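PrimPol AEP domain (PP-N190) (Cyanophage S-2L, PDB 6ZP9) probably acts as the primase-polymerase domain, of the archaeo-eukaryotic primase type, of a phage whose DNA carries 2-aminoadenine instead of adenine. Local coordinates at residues Asn86-Asp94 with Leu141-Asp152; Trp104-Phe114 with Ile123-Ser131. All blocks are in the same frame, centred on the assembly; numbering follows the deposited sequence.

Contact 1 of 2, residues Asn86-Asp94 with Leu141-Asp152; sequences NAIFGEWDD and LQARLIALAGFD
Gln142 meets Phe89, and Phe151 meets Gly90 and Trp92, where helix 135-149 and the turn after it lie against edge strand 85-90, an alpha-on-beta packing in which helix 141-149 and strand 87-90 run 30° from parallel with axes 8.2 Å apart. Three direct hydrogen bonds cross the contact. Phe89 N donates to Gln142 OE1 at 3.0 Å, in the carbonyl plane and on a lone pair; the bend of the glutamine at chi2 (87°) carries its amide to the strand, and NE2 is bound by the carbonyl of Asn155. These two bonds hold the amide at both its oxygen and its nitrogen. The same NE2 also lies over the centre of the Phe89 ring, 3.5 Å above its plane, an added contact with the ring face. Past the helix, Asp152 N reaches Glu91 O at 2.8 Å, while Trp92 NE1 donates to Ala149 O from above the carbonyl plane.

Aromatic packing centres on Phe151. It turns its edge to the Trp92 six-membered ring, a T-shaped pair with planes at 67° and CE1 over the indole face. Gly90 CA makes a CH-pi contact with one phenylalanine face, and Ala149 CB covers the other.

Apolar contacts continue toward the start of the strand, where Ile88 CG2 meets Leu141 CB and Ile88 CB meets Leu145 CD2.

At the polar end, the Asp152 carboxylate lies near those of both Glu91 and Asp93; Asn155, Thr154 and Lys121 bind Glu91, Asp152 and Asp93 respectively. One water donates to Asp93 OD1 at 2.7 Å and to Asp152 OD2 at 2.6 Å.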
# COMPACT_ATOMS: atom_id res chain seq x y z
N ASN A 86 9.12 -5.33 0.44
CA ASN A 86 9.44 -5.22 1.86
C ASN A 86 8.28 -5.54 2.80
O ASN A 86 8.48 -5.56 4.02
CB ASN A 86 9.94 -3.82 2.18
CG ASN A 86 11.27 -3.54 1.56
OD1 ASN A 86 11.97 -4.46 1.14
ND2 ASN A 86 11.65 -2.26 1.51
N ALA A 87 7.08 -5.77 2.27
CA ALA A 87 5.90 -5.98 3.10
C ALA A 87 4.90 -6.83 2.33
O ALA A 87 4.89 -6.81 1.10
CB ALA A 87 5.25 -4.64 3.49
N ILE A 88 4.05 -7.56 3.05
CA ILE A 88 2.79 -8.03 2.47
C ILE A 88 1.69 -7.10 2.98
O ILE A 88 1.86 -6.39 3.98
CB ILE A 88 2.48 -9.51 2.81
CG1 ILE A 88 2.52 -9.75 4.32
CG2 ILE A 88 3.42 -10.44 2.02
CD1 ILE A 88 2.14 -11.17 4.72
N PHE A 89 0.56 -7.10 2.28
CA PHE A 89 -0.46 -6.09 2.54
C PHE A 89 -1.77 -6.51 1.88
O PHE A 89 -1.77 -7.30 0.92
CB PHE A 89 -0.02 -4.71 2.01
CG PHE A 89 0.49 -4.74 0.59
CD1 PHE A 89 1.84 -4.98 0.34
CD2 PHE A 89 -0.37 -4.55 -0.47
CE1 PHE A 89 2.32 -5.02 -0.96
CE2 PHE A 89 0.11 -4.58 -1.77
CZ PHE A 89 1.46 -4.81 -2.01
N GLY A 90 -2.87 -5.97 2.38
CA GLY A 90 -4.15 -6.26 1.74
C GLY A 90 -5.27 -5.42 2.30
O GLY A 90 -5.08 -4.59 3.19
N GLU A 91 -6.46 -5.66 1.77
CA GLU A 91 -7.64 -4.90 2.15
C GLU A 91 -8.87 -5.75 1.88
O GLU A 91 -8.88 -6.57 0.96
CB GLU A 91 -7.74 -3.59 1.34
CG GLU A 91 -7.82 -3.83 -0.17
CD GLU A 91 -7.95 -2.56 -1.00
OE1 GLU A 91 -8.62 -1.60 -0.57
OE2 GLU A 91 -7.38 -2.52 -2.11
N TRP A 92 -9.91 -5.55 2.69
CA TRP A 92 -11.21 -6.11 2.36
C TRP A 92 -11.92 -5.22 1.34
O TRP A 92 -11.77 -4.00 1.35
CB TRP A 92 -12.07 -6.28 3.62
CG TRP A 92 -11.65 -7.51 4.39
CD1 TRP A 92 -11.91 -8.82 4.05
CD2 TRP A 92 -10.87 -7.56 5.59
NE1 TRP A 92 -11.35 -9.67 4.98
CE2 TRP A 92 -10.71 -8.92 5.93
CE3 TRP A 92 -10.30 -6.58 6.42
CZ2 TRP A 92 -10.00 -9.33 7.06
CZ3 TRP A 92 -9.59 -6.99 7.54
CH2 TRP A 92 -9.45 -8.36 7.85
N ASP A 93 -12.67 -5.85 0.44
CA ASP A 93 -13.38 -5.10 -0.59
C ASP A 93 -14.46 -4.21 0.01
O ASP A 93 -14.82 -3.19 -0.60
CB ASP A 93 -14.01 -6.07 -1.61
CG ASP A 93 -14.04 -5.49 -3.01
OD1 ASP A 93 -13.59 -4.34 -3.19
OD2 ASP A 93 -14.54 -6.19 -3.92
N ASP A 94 -15.03 -4.58 1.17
CA ASP A 94 -16.12 -3.84 1.80
C ASP A 94 -16.24 -4.30 3.24
O ASP A 94 -15.46 -5.14 3.71
CB ASP A 94 -17.43 -4.01 1.03
CG ASP A 94 -17.85 -5.47 0.87
OD1 ASP A 94 -17.66 -6.30 1.79
OD2 ASP A 94 -18.38 -5.79 -0.21
N LEU A 141 3.61 -15.68 -0.04
CA LEU A 141 3.11 -15.09 1.20
C LEU A 141 1.89 -14.22 0.95
O LEU A 141 0.92 -14.26 1.72
CB LEU A 141 4.21 -14.25 1.87
CG LEU A 141 5.37 -15.00 2.53
CD1 LEU A 141 6.51 -14.05 2.87
CD2 LEU A 141 4.90 -15.75 3.77
N GLN A 142 1.93 -13.40 -0.10
CA GLN A 142 0.83 -12.49 -0.38
C GLN A 142 -0.43 -13.26 -0.76
O GLN A 142 -1.54 -12.91 -0.33
CB GLN A 142 1.23 -11.51 -1.49
CG GLN A 142 0.18 -10.46 -1.86
CD GLN A 142 0.27 -9.21 -1.00
OE1 GLN A 142 0.75 -9.24 0.12
NE2 GLN A 142 -0.20 -8.09 -1.54
N ALA A 143 -0.27 -14.34 -1.53
CA ALA A 143 -1.42 -15.16 -1.90
C ALA A 143 -2.03 -15.83 -0.68
O ALA A 143 -3.26 -15.89 -0.54
CB ALA A 143 -1.01 -16.20 -2.94
N ARG A 144 -1.18 -16.34 0.22
CA ARG A 144 -1.69 -16.96 1.43
C ARG A 144 -2.39 -15.95 2.33
O ARG A 144 -3.41 -16.28 2.96
CB ARG A 144 -0.56 -17.64 2.19
CG ARG A 144 0.03 -18.82 1.44
CD ARG A 144 0.94 -19.60 2.35
NE ARG A 144 1.67 -20.64 1.64
CZ ARG A 144 2.29 -21.65 2.25
NH1 ARG A 144 2.26 -21.75 3.57
NH2 ARG A 144 2.94 -22.56 1.53
N LEU A 145 -1.86 -14.73 2.41
CA LEU A 145 -2.50 -13.69 3.19
C LEU A 145 -3.89 -13.38 2.65
O LEU A 145 -4.87 -13.29 3.40
CB LEU A 145 -1.63 -12.43 3.20
CG LEU A 145 -2.27 -11.17 3.80
CD1 LEU A 145 -2.41 -11.31 5.31
CD2 LEU A 145 -1.47 -9.92 3.43
N ILE A 146 -4.00 -13.24 1.32
CA ILE A 146 -5.30 -12.97 0.70
C ILE A 146 -6.29 -14.08 1.02
O ILE A 146 -7.45 -13.81 1.35
CB ILE A 146 -5.12 -12.78 -0.82
CG1 ILE A 146 -4.35 -11.48 -1.11
CG2 ILE A 146 -6.49 -12.82 -1.52
CD1 ILE A 146 -3.83 -11.37 -2.53
N ALA A 147 -5.84 -15.34 0.93
CA ALA A 147 -6.73 -16.48 1.14
C ALA A 147 -7.24 -16.53 2.58
O ALA A 147 -8.43 -16.74 2.83
CB ALA A 147 -6.00 -17.77 0.78
N LEU A 148 -6.33 -16.34 3.54
CA LEU A 148 -6.68 -16.51 4.94
C LEU A 148 -7.61 -15.40 5.43
O LEU A 148 -8.54 -15.65 6.20
CB LEU A 148 -5.41 -16.54 5.79
CG LEU A 148 -5.63 -16.46 7.31
CD1 LEU A 148 -6.43 -17.65 7.78
CD2 LEU A 148 -4.31 -16.35 8.06
N ALA A 149 -7.37 -14.16 4.99
CA ALA A 149 -8.19 -13.05 5.42
C ALA A 149 -9.45 -12.89 4.58
O ALA A 149 -10.41 -12.25 5.05
CB ALA A 149 -7.38 -11.75 5.38
N GLY A 150 -9.49 -13.46 3.38
CA GLY A 150 -10.53 -13.10 2.44
C GLY A 150 -10.40 -11.67 1.93
O GLY A 150 -11.42 -10.99 1.73
N PHE A 151 -9.17 -11.21 1.71
CA PHE A 151 -8.95 -9.90 1.14
C PHE A 151 -9.38 -9.86 -0.33
O PHE A 151 -9.61 -10.88 -0.98
CB PHE A 151 -7.47 -9.54 1.24
CG PHE A 151 -7.03 -9.10 2.61
CD1 PHE A 151 -7.91 -8.46 3.47
CD2 PHE A 151 -5.72 -9.30 3.03
CE1 PHE A 151 -7.50 -8.04 4.73
CE2 PHE A 151 -5.30 -8.89 4.29
CZ PHE A 151 -6.19 -8.25 5.14
N ASP A 152 -9.48 -8.64 -0.84
CA ASP A 152 -9.55 -8.37 -2.28
C ASP A 152 -8.40 -9.07 -3.02
O ASP A 152 -7.23 -8.77 -2.79
CB ASP A 152 -9.48 -6.85 -2.47
CG ASP A 152 -9.57 -6.41 -3.91
OD1 ASP A 152 -9.41 -7.23 -4.84
OD2 ASP A 152 -9.79 -5.20 -4.11
O HOH W 1 -5.98 -7.27 -0.91
O HOH W 2 -12.61 -8.74 0.22
O HOH W 3 -11.09 -3.35 -2.88

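Contact 2 of 2, residues Trp104-Phe114 with Ile123-Ser131; sequences WEACGLPRPSF and IHHYWVFHS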
# COMPACT_ATOMS: atom_id res chain seq x y z
N TRP A 104 -8.41 -8.40 11.37
CA TRP A 104 -7.27 -9.30 11.16
C TRP A 104 -7.13 -10.27 12.33
O TRP A 104 -6.64 -11.39 12.15
CB TRP A 104 -5.97 -8.49 11.00
CG TRP A 104 -5.80 -7.52 12.12
CD1 TRP A 104 -6.21 -6.21 12.16
CD2 TRP A 104 -5.21 -7.79 13.40
NE1 TRP A 104 -5.90 -5.65 13.38
CE2 TRP A 104 -5.30 -6.60 14.16
CE3 TRP A 104 -4.61 -8.92 13.97
CZ2 TRP A 104 -4.81 -6.51 15.47
CZ3 TRP A 104 -4.14 -8.83 15.26
CH2 TRP A 104 -4.23 -7.63 16.00
N GLU A 105 -7.57 -9.87 13.52
CA GLU A 105 -7.37 -10.68 14.71
C GLU A 105 -8.22 -11.95 14.67
O GLU A 105 -7.73 -13.04 15.00
CB GLU A 105 -7.67 -9.86 15.96
CG GLU A 105 -7.22 -10.53 17.25
CD GLU A 105 -6.72 -9.54 18.28
OE1 GLU A 105 -7.39 -8.49 18.47
OE2 GLU A 105 -5.66 -9.81 18.90
N ALA A 106 -9.48 -11.82 14.26
CA ALA A 106 -10.36 -12.98 14.14
C ALA A 106 -9.93 -13.93 13.02
O ALA A 106 -10.30 -15.10 13.04
CB ALA A 106 -11.80 -12.53 13.93
N CYS A 107 -9.17 -13.44 12.03
CA CYS A 107 -8.60 -14.27 10.98
C CYS A 107 -7.43 -15.12 11.44
O CYS A 107 -6.99 -16.00 10.69
CB CYS A 107 -8.10 -13.40 9.83
SG CYS A 107 -9.36 -12.51 9.01
N GLY A 108 -6.88 -14.85 12.62
CA GLY A 108 -5.64 -15.49 13.01
C GLY A 108 -4.40 -14.85 12.47
O GLY A 108 -3.32 -15.46 12.51
N LEU A 109 -4.49 -13.64 11.96
CA LEU A 109 -3.31 -12.92 11.50
C LEU A 109 -2.60 -12.27 12.68
O LEU A 109 -3.23 -11.97 13.71
CB LEU A 109 -3.71 -11.85 10.50
CG LEU A 109 -4.19 -12.38 9.16
CD1 LEU A 109 -4.85 -11.27 8.36
CD2 LEU A 109 -3.01 -12.97 8.43
N PRO A 110 -1.30 -12.04 12.58
CA PRO A 110 -0.61 -11.22 13.58
C PRO A 110 -0.95 -9.75 13.36
O PRO A 110 -1.47 -9.36 12.32
CB PRO A 110 0.88 -11.50 13.31
CG PRO A 110 0.93 -11.83 11.86
CD PRO A 110 -0.38 -12.52 11.53
N ARG A 111 -0.66 -8.95 14.37
CA ARG A 111 -1.00 -7.53 14.31
C ARG A 111 -0.25 -6.86 13.17
O ARG A 111 0.96 -7.07 13.03
CB ARG A 111 -0.67 -6.85 15.64
CG ARG A 111 -1.02 -5.38 15.67
CD ARG A 111 -0.73 -4.78 17.03
NE ARG A 111 -1.45 -5.49 18.09
CZ ARG A 111 -2.70 -5.23 18.45
NH1 ARG A 111 -3.41 -4.28 17.83
NH2 ARG A 111 -3.26 -5.94 19.42
N PRO A 112 -0.91 -6.06 12.34
CA PRO A 112 -0.20 -5.38 11.25
C PRO A 112 0.90 -4.47 11.79
O PRO A 112 0.80 -3.92 12.89
CB PRO A 112 -1.30 -4.58 10.55
CG PRO A 112 -2.57 -5.32 10.88
CD PRO A 112 -2.37 -5.82 12.29
N SER A 113 1.97 -4.33 11.01
CA SER A 113 3.00 -3.34 11.35
C SER A 113 2.41 -1.94 11.39
O SER A 113 2.77 -1.13 12.26
CB SER A 113 4.14 -3.41 10.35
OG SER A 113 4.77 -4.68 10.36
N PHE A 114 1.53 -1.62 10.44
CA PHE A 114 0.78 -0.37 10.46
C PHE A 114 -0.44 -0.52 9.57
O PHE A 114 -0.57 -1.48 8.81
CB PHE A 114 1.63 0.83 10.02
CG PHE A 114 2.00 0.83 8.55
CD1 PHE A 114 3.11 0.14 8.11
CD2 PHE A 114 1.29 1.59 7.64
CE1 PHE A 114 3.49 0.17 6.78
CE2 PHE A 114 1.66 1.62 6.30
CZ PHE A 114 2.77 0.91 5.87
N ILE A 123 -9.82 -0.08 4.71
CA ILE A 123 -8.59 0.05 5.47
C ILE A 123 -7.51 -0.77 4.77
O ILE A 123 -7.79 -1.86 4.25
CB ILE A 123 -8.80 -0.43 6.92
CG1 ILE A 123 -9.91 0.37 7.61
CG2 ILE A 123 -7.47 -0.44 7.72
CD1 ILE A 123 -9.64 1.87 7.78
N HIS A 124 -6.29 -0.26 4.75
CA HIS A 124 -5.14 -1.00 4.23
C HIS A 124 -4.29 -1.50 5.38
O HIS A 124 -3.99 -0.75 6.32
CB HIS A 124 -4.32 -0.12 3.29
CG HIS A 124 -5.00 0.18 1.99
ND1 HIS A 124 -4.40 0.88 0.97
CD2 HIS A 124 -6.24 -0.12 1.55
CE1 HIS A 124 -5.23 0.99 -0.05
NE2 HIS A 124 -6.36 0.39 0.28
N HIS A 125 -3.92 -2.78 5.33
CA HIS A 125 -3.13 -3.43 6.37
C HIS A 125 -1.77 -3.82 5.80
O HIS A 125 -1.70 -4.40 4.71
CB HIS A 125 -3.83 -4.68 6.89
CG HIS A 125 -5.29 -4.48 7.15
ND1 HIS A 125 -5.79 -4.13 8.38
CD2 HIS A 125 -6.36 -4.58 6.32
CE1 HIS A 125 -7.10 -4.01 8.31
NE2 HIS A 125 -7.48 -4.28 7.07
N TYR A 126 -0.70 -3.52 6.53
CA TYR A 126 0.65 -3.84 6.12
C TYR A 126 1.40 -4.65 7.18
O TYR A 126 1.33 -4.34 8.37
CB TYR A 126 1.45 -2.58 5.85
CG TYR A 126 1.08 -1.78 4.63
CD1 TYR A 126 0.03 -0.87 4.67
CD2 TYR A 126 1.83 -1.89 3.46
CE1 TYR A 126 -0.27 -0.10 3.57
CE2 TYR A 126 1.53 -1.13 2.36
CZ TYR A 126 0.49 -0.23 2.42
OH TYR A 126 0.20 0.54 1.32
N TRP A 127 2.15 -5.64 6.73
CA TRP A 127 3.07 -6.39 7.58
C TRP A 127 4.46 -6.26 6.97
O TRP A 127 4.71 -6.77 5.87
CB TRP A 127 2.64 -7.86 7.70
CG TRP A 127 1.34 -8.11 8.43
CD1 TRP A 127 1.18 -8.51 9.73
CD2 TRP A 127 0.02 -8.00 7.89
NE1 TRP A 127 -0.16 -8.65 10.03
CE2 TRP A 127 -0.89 -8.34 8.92
CE3 TRP A 127 -0.49 -7.64 6.63
CZ2 TRP A 127 -2.28 -8.33 8.73
CZ3 TRP A 127 -1.88 -7.63 6.45
CH2 TRP A 127 -2.75 -7.97 7.50
N VAL A 128 5.36 -5.56 7.67
CA VAL A 128 6.67 -5.21 7.13
C VAL A 128 7.71 -6.20 7.63
O VAL A 128 7.72 -6.55 8.81
CB VAL A 128 7.05 -3.77 7.53
CG1 VAL A 128 8.41 -3.41 6.94
CG2 VAL A 128 5.98 -2.80 7.06
N PHE A 129 8.58 -6.65 6.73
CA PHE A 129 9.62 -7.61 7.07
C PHE A 129 10.92 -6.90 7.43
O PHE A 129 11.15 -5.74 7.07
CB PHE A 129 9.85 -8.59 5.93
CG PHE A 129 8.63 -9.38 5.56
CD1 PHE A 129 8.20 -10.42 6.38
CD2 PHE A 129 7.92 -9.09 4.41
CE1 PHE A 129 7.07 -11.15 6.05
CE2 PHE A 129 6.79 -9.81 4.07
CZ PHE A 129 6.36 -10.84 4.89
N HIS A 130 11.79 -7.62 8.15
CA HIS A 130 13.08 -7.05 8.54
C HIS A 130 14.04 -6.90 7.36
O HIS A 130 14.94 -6.06 7.41
CB HIS A 130 13.71 -7.89 9.66
CG HIS A 130 13.96 -9.33 9.30
ND1 HIS A 130 14.87 -9.72 8.35
CD2 HIS A 130 13.42 -10.47 9.80
CE1 HIS A 130 14.88 -11.04 8.26
NE2 HIS A 130 14.01 -11.52 9.13
N SER A 131 13.84 -7.66 6.29
CA SER A 131 14.68 -7.62 5.10
C SER A 131 13.81 -7.72 3.86
O SER A 131 12.69 -8.23 3.93
CB SER A 131 15.71 -8.77 5.11
OG SER A 131 16.42 -8.82 6.34
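Trp127 NE1 donates to Pro110 O at 2.7 Å with an N-H...O angle of 169°, the acceptor lying in the indole plane although the donor stands above the plane of the proline carbonyl. A still straighter bond runs from Val128 N to Ser113 OG at 2.9 Å (177°); with chi1 at -61°, the serine oxygen sits beside its own backbone N and turns to the strand. OG also bonds the carbonyl of Glu184, so two hydrogen bonds hold it. Between main chains, Tyr126 N gives a regular bond to Phe114 O at 3.1 Å, whereas Tyr126 O receives only weak bonds, from Ser113 N and from Phe114 N.

Around these bonds the Trp127 indole is wrapped by the loop. Pro112 CA lies over the face of its five-membered ring, 3.7 Å from the centroid, a CH-pi contact, and Pro112 CG rests against CZ2 with the proline alongside the indole. The Leu109 side chain crosses the indole at about a right angle, its CD1 touching CZ2 too, and Trp104 CB comes up at the ring edge. Tyr186 adds an edge-to-face partner.

On the side of the sheet that carries Tyr126, the Phe114 and Tyr126 rings form an offset stack, their centroids 4.4 Å apart and their planes nearly parallel. Tyr126 CB also lies over the Phe114 face, and Val128 CG2 meets the phenylalanine edge at CE1, 3.9 Å away.

Two residues, Ser113 and Phe114, thus face the single residue Tyr126 in an antiparallel pairing: a classic beta bulge, placed where the loop after helix 97-102 enters strand 114-117 and joins strand 123-129.

From the N terminus, strand 85-90 comes first, followed by helix 97-102, the loop 104-113, strands 114-117 and 123-129, and then helix 135-149. Contact 2 closes a short loop, with eight residues between its segments, and falls wholly within the longer loop of 46 residues that contact 1 closes; the two nest without crossing. They join directly in the sheet, where strand 123-129 lies between strands 85-90 and 114-117: Trp127 N lies 2.9 Å from Ile88 O, and Phe129 N is equally close to Asn86 O, both probable hydrogen bonds. Contact 1 packs helix 135-149 against the edge strand; contact 2 ties the loop 104-113 and the start of strand 114-117 to strand 123-129.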